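Local atomic coordinates of TBC1 domain family member 22A (Homo sapiens, PDB entry 2QFZ), a protein that probably acts through its TBC domain as a GTPase-activating protein for Rab family proteins, and forms homodimers and binds 14-3-3 proteins. Residues Thr104-His109 with Glu131-Phe135. Numbering follows the deposited sequence.
Sequences TYRQIH and ERILF
Tyr105 and Glu131 bridge helices 102-111 and 124-140 by one hydrogen bond beside an apolar patch, an example of a polar contact bordering apolar helix packing. The phenol OH of Tyr105 donates to Glu131 OE1 at 2.8 Å, reaching it from above the carboxylate, 40° out of its plane, while that oxygen lies at the edge of the ring. The other oxygen, Glu131 OE2, sits over one face of the His109 ring, 3.8 Å from ND1, a contact without a hydrogen bond. Nearer the backbone of Glu131, Ile108 CG2 packs on its aliphatic stem, 3.7 Å from CG, the two side chains running past each other in opposite directions. Ile108 CD1 reaches further, to 3.6 Å from the backbone N of Phe135, and lies near the plane of the Phe135 ring, at its edge. Tyr105 CB approaches this ring obliquely, 4.0 Å from CE1. With CG anti to the backbone N (chi1 177°), Tyr105 extends its ring toward Glu131, and His109 CB covers part of one ring face. The short helical segments run obliquely antiparallel (139° between their directions), their axes 10.1 Å apart; Tyr146 from a loop packs against Ile108, and helix 150-162 against Leu134. Were Glu131 shortened to an alanine, the Tyr105 hydroxyl would probably be left without this acceptor and Ile108 CG2 without the CG methylene packed on it. One side chain thus serves two chemistries, apolar through its methylenes and polar through its carboxylate.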
loop_
_atom_site.group_PDB
_atom_site.type_symbol
_atom_site.label_atom_id
_atom_site.label_comp_id
_atom_site.label_asym_id
_atom_site.label_seq_id
_atom_site.Cartn_x
_atom_site.Cartn_y
_atom_site.Cartn_z
ATOM N N THR A 104 -7.076 -22.482 -0.872
ATOM C CA THR A 104 -6.920 -21.059 -0.592
ATOM C C THR A 104 -6.395 -20.839 0.828
ATOM O O THR A 104 -5.458 -20.038 1.037
ATOM C CB THR A 104 -8.249 -20.291 -0.795
ATOM O OG1 THR A 104 -8.687 -20.444 -2.150
ATOM C CG2 THR A 104 -8.083 -18.827 -0.508
ATOM N N TYR A 105 -6.960 -21.548 1.809
ATOM C CA TYR A 105 -6.525 -21.345 3.192
ATOM C C TYR A 105 -5.080 -21.834 3.442
ATOM O O TYR A 105 -4.340 -21.220 4.224
ATOM C CB TYR A 105 -7.486 -21.963 4.232
ATOM C CG TYR A 105 -6.941 -21.774 5.631
ATOM C CD1 TYR A 105 -6.823 -20.497 6.182
ATOM C CD2 TYR A 105 -6.471 -22.849 6.371
ATOM C CE1 TYR A 105 -6.285 -20.298 7.469
ATOM C CE2 TYR A 105 -5.932 -22.662 7.668
ATOM C CZ TYR A 105 -5.838 -21.390 8.207
ATOM O OH TYR A 105 -5.296 -21.209 9.484
ATOM N N ARG A 106 -4.697 -22.935 2.789
ATOM C CA ARG A 106 -3.344 -23.482 2.965
ATOM C C ARG A 106 -2.310 -22.526 2.412
ATOM O O ARG A 106 -1.283 -22.289 3.070
ATOM C CB ARG A 106 -3.167 -24.867 2.316
ATOM C CG ARG A 106 -1.840 -25.553 2.743
ATOM C CD ARG A 106 -1.557 -26.880 1.998
ATOM N NE ARG A 106 -0.378 -27.560 2.567
ATOM C CZ ARG A 106 0.867 -27.482 2.088
ATOM N NH1 ARG A 106 1.144 -26.761 1.006
ATOM N NH2 ARG A 106 1.850 -28.133 2.701
ATOM N N GLN A 107 -2.559 -21.970 1.218
ATOM C CA GLN A 107 -1.676 -20.924 0.687
ATOM C C GLN A 107 -1.514 -19.746 1.675
ATOM O O GLN A 107 -0.383 -19.270 1.927
ATOM C CB GLN A 107 -2.176 -20.436 -0.679
ATOM C CG GLN A 107 -1.919 -21.415 -1.843
ATOM C CD GLN A 107 -2.266 -20.805 -3.192
ATOM O OE1 GLN A 107 -1.436 -20.122 -3.814
ATOM N NE2 GLN A 107 -3.506 -21.024 -3.644
ATOM N N ILE A 108 -2.626 -19.292 2.266
ATOM C CA ILE A 108 -2.593 -18.142 3.196
ATOM C C ILE A 108 -1.857 -18.504 4.495
ATOM O O ILE A 108 -1.111 -17.681 5.028
ATOM C CB ILE A 108 -4.023 -17.580 3.503
ATOM C CG1 ILE A 108 -4.657 -17.009 2.239
ATOM C CG2 ILE A 108 -3.984 -16.551 4.658
ATOM C CD1 ILE A 108 -6.217 -16.918 2.269
ATOM N N HIS A 109 -2.047 -19.739 4.971
ATOM C CA HIS A 109 -1.392 -20.237 6.213
ATOM C C HIS A 109 0.119 -20.351 6.082
ATOM O O HIS A 109 0.842 -20.257 7.071
ATOM C CB HIS A 109 -1.966 -21.617 6.608
ATOM C CG HIS A 109 -1.827 -21.955 8.070
ATOM N ND1 HIS A 109 -0.820 -21.453 8.870
ATOM C CD2 HIS A 109 -2.565 -22.767 8.868
ATOM C CE1 HIS A 109 -0.949 -21.932 10.096
ATOM N NE2 HIS A 109 -2.003 -22.729 10.123
ATOM N N GLU A 131 -5.165 -13.678 8.290
ATOM C CA GLU A 131 -5.698 -14.850 7.526
ATOM C C GLU A 131 -7.175 -14.748 7.211
ATOM O O GLU A 131 -7.641 -15.113 6.107
ATOM C CB GLU A 131 -5.458 -16.178 8.316
ATOM C CG GLU A 131 -4.013 -16.597 8.360
ATOM C CD GLU A 131 -3.735 -17.819 9.226
ATOM O OE1 GLU A 131 -4.697 -18.447 9.716
ATOM O OE2 GLU A 131 -2.523 -18.152 9.408
ATOM N N ARG A 132 -7.934 -14.275 8.197
ATOM C CA ARG A 132 -9.367 -14.154 8.031
ATOM C C ARG A 132 -9.742 -13.074 7.038
ATOM O O ARG A 132 -10.614 -13.287 6.178
ATOM C CB ARG A 132 -10.027 -13.898 9.383
ATOM C CG ARG A 132 -11.509 -14.108 9.344
ATOM C CD ARG A 132 -12.063 -14.294 10.714
ATOM N NE ARG A 132 -11.481 -13.345 11.657
ATOM C CZ ARG A 132 -11.603 -13.402 12.971
ATOM N NH1 ARG A 132 -12.330 -14.372 13.558
ATOM N NH2 ARG A 132 -11.024 -12.453 13.713
ATOM N N ILE A 133 -9.124 -11.895 7.144
ATOM C CA ILE A 133 -9.352 -10.806 6.136
ATOM C C ILE A 133 -9.034 -11.298 4.717
ATOM O O ILE A 133 -9.816 -11.100 3.773
ATOM C CB ILE A 133 -8.481 -9.542 6.427
ATOM C CG1 ILE A 133 -9.001 -8.776 7.644
ATOM C CG2 ILE A 133 -8.445 -8.572 5.197
ATOM C CD1 ILE A 133 -8.007 -7.700 8.172
ATOM N N LEU A 134 -7.873 -11.952 4.579
ATOM C CA LEU A 134 -7.378 -12.408 3.277
ATOM C C LEU A 134 -8.233 -13.570 2.726
ATOM O O LEU A 134 -8.628 -13.572 1.560
ATOM C CB LEU A 134 -5.862 -12.769 3.379
ATOM C CG LEU A 134 -4.929 -11.558 3.495
ATOM C CD1 LEU A 134 -3.541 -11.956 3.930
ATOM C CD2 LEU A 134 -4.920 -10.812 2.166
ATOM N N PHE A 135 -8.612 -14.500 3.584
ATOM C CA PHE A 135 -9.536 -15.587 3.190
ATOM C C PHE A 135 -10.928 -15.066 2.732
ATOM O O PHE A 135 -11.472 -15.508 1.689
ATOM C CB PHE A 135 -9.665 -16.609 4.344
ATOM C CG PHE A 135 -10.512 -17.810 4.012
ATOM C CD1 PHE A 135 -9.955 -18.919 3.416
ATOM C CD2 PHE A 135 -11.860 -17.831 4.309
ATOM C CE1 PHE A 135 -10.743 -20.033 3.085
ATOM C CE2 PHE A 135 -12.654 -18.946 3.977
ATOM C CZ PHE A 135 -12.082 -20.041 3.372
#